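Local atomic coordinates of group B streptococcal R4 surface protein (Streptococcus agalactiae, PDB entry 6S5X), a protein that is anchored in the streptococcal cell wall and carries repeated immunoglobulin-like Rib domains implicated in infection, the most N-terminal of which is the part described here. Residues Ala44-Val49 with Lys60-Tyr65; Gly55-Lys60 with Val77-Pro82. All coordinates share one frame; numbering follows the deposited sequence.

Interaction 1. Residues Ala44-Val49 with Lys60-Tyr65; sequences AFETPV and KVVVTY
The Phe45 ring meets Val61 obliquely, CE1 lying 3.9 Å from CG2 of Val61. Over the centre of one ring face sits CG2 of Val49, supplied by the chain's own return after Pro48. At the rim, near the ring plane, lies the carbonyl oxygen of Lys60, with CD1 of Phe45 3.9 Å from Lys60 O. Phe45 CG stands beside the backbone N, anti to the carbonyl carbon (chi1 -74°), and from there the ring borders Val61, its non-hydrogen-bonded partner on the same face of the sheet. Ala44 and Val62, on the other face, form a hydrogen-bonded pair: Val62 N reaches Ala44 O at 2.8 Å, and Ala44 N gives the longer return bond to Val62 O. This is the antiparallel hairpin of strands 42-45 and 55-64 in the Rib domain sheet, where 42-45 is one of the two outermost strands. As that strand ends, Glu46 N still donates to Lys60 O at 2.8 Å, nearly in line with the C=O bond; the same oxygen also takes a CA-H...O contact from Phe45. Beyond this point the backbones part, and a water accepts from both Lys60 N, at 2.8 Å, and Thr47 N. The side chains of Glu46 and Lys60 run side by side in the same direction, OE1 of Glu46 lying 3.5 Å from CD of Lys60. Their charges do not meet: the lysine chain bends at its last two torsions, and NZ forms its salt bridge with Asp74 on strand 70-80.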
ATOM      1  N   ALA A  44      -1.265   5.267  -0.217  1.00  7.81           N
ATOM      2  CA  ALA A  44      -1.850   5.455  -1.529  1.00  9.61           C
ATOM      3  C   ALA A  44      -1.157   4.544  -2.513  1.00 11.58           C
ATOM      4  O   ALA A  44       0.036   4.259  -2.380  1.00  8.20           O
ATOM      5  CB  ALA A  44      -1.722   6.915  -1.980  1.00 13.05           C
ATOM      6  N   PHE A  45      -1.893   4.117  -3.533  1.00  7.39           N
ATOM      7  CA  PHE A  45      -1.215   3.441  -4.629  1.00  7.36           C
ATOM      8  C   PHE A  45      -0.381   4.450  -5.408  1.00  7.74           C
ATOM      9  O   PHE A  45      -0.783   5.593  -5.599  1.00 11.18           O
ATOM     10  CB  PHE A  45      -2.208   2.756  -5.561  1.00  8.41           C
ATOM     11  CG  PHE A  45      -2.803   1.515  -4.988  1.00  7.52           C
ATOM     12  CD1 PHE A  45      -2.016   0.432  -4.674  1.00  7.79           C
ATOM     13  CD2 PHE A  45      -4.153   1.448  -4.749  1.00  8.83           C
ATOM     14  CE1 PHE A  45      -2.560  -0.721  -4.148  1.00 10.69           C
ATOM     15  CE2 PHE A  45      -4.718   0.291  -4.236  1.00  9.70           C
ATOM     16  CZ  PHE A  45      -3.913  -0.784  -3.923  1.00  7.59           C
ATOM     17  N   GLU A  46       0.811   4.042  -5.836  1.00  7.19           N
ATOM     18  CA  GLU A  46       1.622   4.965  -6.620  1.00  9.67           C
ATOM     19  C   GLU A  46       0.913   5.315  -7.919  1.00 16.20           C
ATOM     20  O   GLU A  46       0.980   6.452  -8.405  1.00 11.90           O
ATOM     21  CB  GLU A  46       2.992   4.365  -6.895  1.00 11.17           C
ATOM     22  CG  GLU A  46       3.929   5.355  -7.559  1.00 20.60           C
ATOM     23  CD  GLU A  46       5.325   4.801  -7.765  1.00 57.82           C
ATOM     24  OE1 GLU A  46       5.465   3.796  -8.487  1.00 37.66           O
ATOM     25  OE2 GLU A  46       6.282   5.374  -7.199  1.00 58.23           O
ATOM     26  N   THR A  47       0.265   4.321  -8.521  1.00 11.53           N
ATOM     27  CA  THR A  47      -0.442   4.435  -9.779  1.00 16.03           C
ATOM     28  C   THR A  47      -1.761   3.688  -9.661  1.00  9.29           C
ATOM     29  O   THR A  47      -1.821   2.659  -8.983  1.00 12.68           O
ATOM     30  CB  THR A  47       0.424   3.813 -10.881  1.00 20.22           C
ATOM     31  OG1 THR A  47       1.629   4.578 -10.990  1.00 27.60           O
ATOM     32  CG2 THR A  47      -0.312   3.821 -12.174  1.00 25.07           C
ATOM     33  N   PRO A  48      -2.837   4.171 -10.279  1.00 11.17           N
ATOM     34  CA  PRO A  48      -4.086   3.410 -10.264  1.00  9.46           C
ATOM     35  C   PRO A  48      -3.914   1.978 -10.754  1.00  7.20           C
ATOM     36  O   PRO A  48      -3.132   1.691 -11.661  1.00  9.99           O
ATOM     37  CB  PRO A  48      -4.988   4.228 -11.193  1.00 12.91           C
ATOM     38  CG  PRO A  48      -4.447   5.627 -11.109  1.00 19.69           C
ATOM     39  CD  PRO A  48      -2.975   5.447 -11.010  1.00 17.95           C
ATOM     40  N   VAL A  49      -4.626   1.074 -10.115  1.00  9.45           N
ATOM     41  CA  VAL A  49      -4.548  -0.346 -10.442  1.00 12.13           C
ATOM     42  C   VAL A  49      -5.534  -0.665 -11.554  1.00 10.92           C
ATOM     43  O   VAL A  49      -6.685  -0.236 -11.508  1.00 12.46           O
ATOM     44  CB  VAL A  49      -4.842  -1.198  -9.209  1.00 11.43           C
ATOM     45  CG1 VAL A  49      -4.809  -2.659  -9.588  1.00 12.07           C
ATOM     46  CG2 VAL A  49      -3.823  -0.839  -8.131  1.00 11.96           C
ATOM     47  N   LYS A  60       2.398  -0.585  -6.212  1.00  9.39           N
ATOM     48  CA  LYS A  60       3.250  -0.065  -5.147  1.00 11.01           C
ATOM     49  C   LYS A  60       2.406   0.800  -4.228  1.00 12.90           C
ATOM     50  O   LYS A  60       1.654   1.659  -4.706  1.00 11.62           O
ATOM     51  CB  LYS A  60       4.424   0.748  -5.713  1.00 14.82           C
ATOM     52  CG  LYS A  60       5.412  -0.042  -6.570  1.00 32.89           C
ATOM     53  CD  LYS A  60       6.553   0.855  -7.037  1.00 76.86           C
ATOM     54  CE  LYS A  60       7.400   1.366  -5.874  1.00 86.08           C
ATOM     55  NZ  LYS A  60       8.084   0.258  -5.135  1.00 94.58           N
ATOM     56  N   VAL A  61       2.501   0.570  -2.921  1.00 10.01           N
ATOM     57  CA  VAL A  61       1.839   1.424  -1.938  1.00  7.23           C
ATOM     58  C   VAL A  61       2.885   2.388  -1.379  1.00  7.01           C
ATOM     59  O   VAL A  61       3.948   1.964  -0.908  1.00  9.72           O
ATOM     60  CB  VAL A  61       1.177   0.610  -0.819  1.00  8.10           C
ATOM     61  CG1 VAL A  61       0.549   1.527   0.190  1.00  9.91           C
ATOM     62  CG2 VAL A  61       0.131  -0.335  -1.384  1.00 12.09           C
ATOM     63  N   VAL A  62       2.592   3.674  -1.481  1.00  6.96           N
ATOM     64  CA  VAL A  62       3.408   4.729  -0.895  1.00  7.22           C
ATOM     65  C   VAL A  62       2.829   5.077   0.469  1.00 13.02           C
ATOM     66  O   VAL A  62       1.657   5.449   0.589  1.00  6.56           O
ATOM     67  CB  VAL A  62       3.468   5.968  -1.797  1.00 11.41           C
ATOM     68  CG1 VAL A  62       4.338   7.020  -1.147  1.00 11.65           C
ATOM     69  CG2 VAL A  62       4.022   5.606  -3.141  1.00 19.26           C
ATOM     70  N   VAL A  63       3.654   4.933   1.485  1.00  7.08           N
ATOM     71  CA  VAL A  63       3.308   5.166   2.880  1.00  8.20           C
ATOM     72  C   VAL A  63       3.977   6.470   3.278  1.00  7.43           C
ATOM     73  O   VAL A  63       5.209   6.567   3.253  1.00  7.61           O
ATOM     74  CB  VAL A  63       3.786   4.013   3.771  1.00  8.99           C
ATOM     75  CG1 VAL A  63       3.408   4.249   5.238  1.00 13.85           C
ATOM     76  CG2 VAL A  63       3.262   2.698   3.279  1.00 10.50           C
ATOM     77  N   THR A  64       3.185   7.491   3.589  1.00  6.35           N
ATOM     78  CA  THR A  64       3.711   8.820   3.890  1.00  7.93           C
ATOM     79  C   THR A  64       3.472   9.128   5.357  1.00  9.72           C
ATOM     80  O   THR A  64       2.329   9.208   5.806  1.00  6.35           O
ATOM     81  CB  THR A  64       3.083   9.897   3.007  1.00  7.89           C
ATOM     82  OG1 THR A  64       3.295   9.573   1.624  1.00  9.90           O
ATOM     83  CG2 THR A  64       3.756  11.247   3.305  1.00 10.59           C
ATOM     84  N   TYR A  65       4.539   9.308   6.092  1.00  6.98           N
ATOM     85  CA  TYR A  65       4.456   9.569   7.519  1.00  6.95           C
ATOM     86  C   TYR A  65       4.242  11.062   7.786  1.00  7.03           C
ATOM     87  O   TYR A  65       4.506  11.913   6.927  1.00  7.20           O
ATOM     88  CB  TYR A  65       5.742   9.083   8.209  1.00  7.24           C
ATOM     89  CG  TYR A  65       5.969   7.600   8.024  1.00  7.37           C
ATOM     90  CD1 TYR A  65       5.221   6.672   8.739  1.00 11.51           C
ATOM     91  CD2 TYR A  65       6.890   7.119   7.101  1.00  7.68           C
ATOM     92  CE1 TYR A  65       5.404   5.308   8.542  1.00 12.03           C
ATOM     93  CE2 TYR A  65       7.080   5.789   6.910  1.00  9.22           C
ATOM     94  CZ  TYR A  65       6.335   4.868   7.629  1.00 10.10           C
ATOM     95  OH  TYR A  65       6.535   3.520   7.406  1.00 10.17           O
TER
HETATM   96  O   HOH W   1       1.187   1.234  -8.041  1.00 15.72           O

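Interaction 2. Residues Gly55-Lys60 with Val77-Pro82; sequences GDKPAK and VKVVDP
Lys57 and Val79 slant across each other on one face of the sheet, CG of the lysine lying 3.8 Å from CG2 of the valine. The lysine bends at chi2 (-61°), which turns CD aside early in the chain. Its CB also rests 3.4 Å from the carbonyl oxygen of Val77, and its NZ is hydrogen-bonded to Thr53 O. On the other face Asp56 meets Lys78, also obliquely: OD1 of Asp56 touches CG of Lys78 at 3.4 Å, while the extended lysine carries NZ onward, 5.6 Å from that OD1, too far for an ion pair. These residues sit in the antiparallel hairpin of strands 55-64 and 70-80, the two inner strands of the Rib domain sheet; strand 17-20 runs along the far side of 70-80 and bonds to the backbone of Lys78. Two hydrogen-bonded pairs, Gly55 with Val79 and Lys57 with Val77, flank the non-hydrogen-bonded Asp56-Lys78 pair. All four bonds are 2.8-2.9 Å; Lys57 N approaches Val77 O from above the carbonyl plane, 36° out of it. Gly55 has phi 149°, a backbone conformation that glycine adopts readily.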
ATOM      1  N   GLY A  55      -6.009 -11.014 -13.697  1.00 19.63           N
ATOM      2  CA  GLY A  55      -4.570 -11.202 -13.679  1.00 21.85           C
ATOM      3  C   GLY A  55      -3.970 -10.733 -12.375  1.00 13.31           C
ATOM      4  O   GLY A  55      -4.633 -10.112 -11.542  1.00 14.93           O
ATOM      5  N   ASP A  56      -2.680 -11.041 -12.211  1.00 12.95           N
ATOM      6  CA  ASP A  56      -1.883 -10.560 -11.083  1.00 17.22           C
ATOM      7  C   ASP A  56      -1.303  -9.198 -11.452  1.00 17.60           C
ATOM      8  O   ASP A  56      -0.457  -9.091 -12.338  1.00 20.89           O
ATOM      9  CB  ASP A  56      -0.772 -11.552 -10.744  1.00 29.50           C
ATOM     10  CG  ASP A  56      -1.275 -12.800 -10.019  1.00 40.90           C
ATOM     11  OD1 ASP A  56      -2.434 -12.813  -9.547  1.00 31.31           O
ATOM     12  OD2 ASP A  56      -0.511 -13.786  -9.951  1.00 59.84           O
ATOM     13  N   LYS A  57      -1.771  -8.149 -10.789  1.00 11.73           N
ATOM     14  CA  LYS A  57      -1.346  -6.809 -11.125  1.00 11.28           C
ATOM     15  C   LYS A  57      -0.324  -6.346 -10.100  1.00 16.54           C
ATOM     16  O   LYS A  57      -0.682  -6.193  -8.924  1.00 17.07           O
ATOM     17  CB  LYS A  57      -2.545  -5.857 -11.126  1.00 12.24           C
ATOM     18  CG  LYS A  57      -3.798  -6.374 -11.847  1.00 13.51           C
ATOM     19  CD  LYS A  57      -3.561  -6.654 -13.286  1.00 14.27           C
ATOM     20  CE  LYS A  57      -4.865  -7.194 -13.905  1.00 20.51           C
ATOM     21  NZ  LYS A  57      -4.965  -7.073 -15.363  1.00 21.40           N
ATOM     22  N   PRO A  58       0.922  -6.063 -10.478  1.00 13.82           N
ATOM     23  CA  PRO A  58       1.852  -5.486  -9.506  1.00 11.05           C
ATOM     24  C   PRO A  58       1.490  -4.049  -9.237  1.00 16.36           C
ATOM     25  O   PRO A  58       1.050  -3.323 -10.137  1.00 13.22           O
ATOM     26  CB  PRO A  58       3.216  -5.601 -10.184  1.00 17.42           C
ATOM     27  CG  PRO A  58       2.897  -5.611 -11.661  1.00 28.42           C
ATOM     28  CD  PRO A  58       1.557  -6.285 -11.792  1.00 18.09           C
ATOM     29  N   ALA A  59       1.674  -3.644  -7.981  1.00 12.00           N
ATOM     30  CA  ALA A  59       1.348  -2.301  -7.548  1.00  8.51           C
ATOM     31  C   ALA A  59       2.341  -1.889  -6.479  1.00  8.73           C
ATOM     32  O   ALA A  59       3.032  -2.728  -5.898  1.00 13.11           O
ATOM     33  CB  ALA A  59      -0.077  -2.221  -7.013  1.00 12.55           C
ATOM     34  N   LYS A  60       2.398  -0.585  -6.212  1.00  9.39           N
ATOM     35  CA  LYS A  60       3.250  -0.065  -5.147  1.00 11.01           C
ATOM     36  C   LYS A  60       2.406   0.800  -4.228  1.00 12.90           C
ATOM     37  O   LYS A  60       1.654   1.659  -4.706  1.00 11.62           O
ATOM     38  CB  LYS A  60       4.424   0.748  -5.713  1.00 14.82           C
ATOM     39  CG  LYS A  60       5.412  -0.042  -6.570  1.00 32.89           C
ATOM     40  CD  LYS A  60       6.553   0.855  -7.037  1.00 76.86           C
ATOM     41  CE  LYS A  60       7.400   1.366  -5.874  1.00 86.08           C
ATOM     42  NZ  LYS A  60       8.084   0.258  -5.135  1.00 94.58           N
ATOM     43  N   VAL A  77      -2.066  -7.087  -6.634  1.00 11.93           N
ATOM     44  CA  VAL A  77      -3.518  -7.114  -6.577  1.00  9.09           C
ATOM     45  C   VAL A  77      -3.987  -8.172  -7.557  1.00 13.72           C
ATOM     46  O   VAL A  77      -3.799  -8.019  -8.772  1.00 11.46           O
ATOM     47  CB  VAL A  77      -4.130  -5.755  -6.903  1.00 11.28           C
ATOM     48  CG1 VAL A  77      -5.628  -5.858  -6.916  1.00 13.52           C
ATOM     49  CG2 VAL A  77      -3.713  -4.732  -5.851  1.00 13.71           C
ATOM     50  N   LYS A  78      -4.596  -9.242  -7.047  1.00 16.17           N
ATOM     51  CA  LYS A  78      -5.087 -10.314  -7.908  1.00 12.55           C
ATOM     52  C   LYS A  78      -6.514  -9.983  -8.327  1.00 11.70           C
ATOM     53  O   LYS A  78      -7.375  -9.747  -7.474  1.00 17.51           O
ATOM     54  CB  LYS A  78      -5.025 -11.664  -7.200  1.00 19.45           C
ATOM     55  CG  LYS A  78      -5.476 -12.846  -8.089  1.00 30.96           C
ATOM     56  CD  LYS A  78      -5.456 -14.186  -7.342  1.00 28.99           C
ATOM     57  CE  LYS A  78      -5.913 -15.321  -8.252  1.00 57.43           C
ATOM     58  NZ  LYS A  78      -6.006 -16.627  -7.538  1.00 83.28           N
ATOM     59  N   VAL A  79      -6.746  -9.896  -9.633  1.00 12.02           N
ATOM     60  CA  VAL A  79      -8.064  -9.594 -10.187  1.00 10.98           C
ATOM     61  C   VAL A  79      -8.623 -10.875 -10.774  1.00 14.73           C
ATOM     62  O   VAL A  79      -7.955 -11.542 -11.573  1.00 14.43           O
ATOM     63  CB  VAL A  79      -8.008  -8.489 -11.252  1.00 10.65           C
ATOM     64  CG1 VAL A  79      -9.419  -8.153 -11.719  1.00 11.27           C
ATOM     65  CG2 VAL A  79      -7.293  -7.267 -10.678  1.00 12.72           C
ATOM     66  N   VAL A  80      -9.825 -11.236 -10.362  1.00 17.41           N
ATOM     67  CA  VAL A  80     -10.462 -12.456 -10.842  1.00 18.82           C
ATOM     68  C   VAL A  80     -11.769 -12.103 -11.536  1.00 20.61           C
ATOM     69  O   VAL A  80     -12.471 -11.165 -11.150  1.00 14.92           O
ATOM     70  CB  VAL A  80     -10.719 -13.467  -9.696  1.00 17.17           C
ATOM     71  CG1 VAL A  80      -9.422 -13.825  -8.985  1.00 21.00           C
ATOM     72  CG2 VAL A  80     -11.712 -12.904  -8.708  1.00 21.81           C
ATOM     73  N   ASP A  81     -12.118 -12.909 -12.542  1.00 23.62           N
ATOM     74  CA  ASP A  81     -13.431 -12.837 -13.175  1.00 34.70           C
ATOM     75  C   ASP A  81     -14.407 -13.687 -12.368  1.00 37.17           C
ATOM     76  O   ASP A  81     -14.218 -14.905 -12.289  1.00 50.20           O
ATOM     77  CB  ASP A  81     -13.322 -13.343 -14.612  1.00 38.94           C
ATOM     78  CG  ASP A  81     -14.652 -13.466 -15.299  1.00 63.64           C
ATOM     79  OD1 ASP A  81     -15.690 -13.276 -14.635  1.00 46.01           O
ATOM     80  OD2 ASP A  81     -14.648 -13.749 -16.515  1.00 94.64           O
ATOM     81  N   PRO A  82     -15.482 -13.110 -11.790  1.00 29.57           N
ATOM     82  CA  PRO A  82     -16.432 -13.895 -10.977  1.00 70.79           C
ATOM     83  C   PRO A  82     -17.543 -14.651 -11.739  1.00 24.04           C
ATOM     84  O   PRO A  82     -17.296 -15.287 -12.770  1.00 54.35           O
ATOM     85  CB  PRO A  82     -17.028 -12.833 -10.071  1.00 39.70           C
ATOM     86  CG  PRO A  82     -17.100 -11.584 -10.976  1.00 35.36           C
ATOM     87  CD  PRO A  82     -15.898 -11.692 -11.908  1.00 23.13           C
TER

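How the interactions relate
Interactions 1 and 2 use successive lengths of strand 55-64, meeting at Lys60, with their centres about 16 Å apart. Strand 42-45 pairs with this strand in one, strand 70-80 in the other, so the two hairpins form three adjacent strands of a single sheet. Their side chains also meet directly. Ala59 CB lies 4.0 Å from Phe45 CD1 and 4.1 Å from Val49 CG2, while Val49 CG1 reaches 4.2 Å from both Val77 CB and Lys57 CB, carrying the apolar packing from one hairpin to the next. The sodium ion, bound by Ala7, Asn10 and Asp71, lies about 12 Å from the Val62 side chain of interaction 1, whose Tyr65 OH is hydrogen-bonded to sodium ligand Asp71.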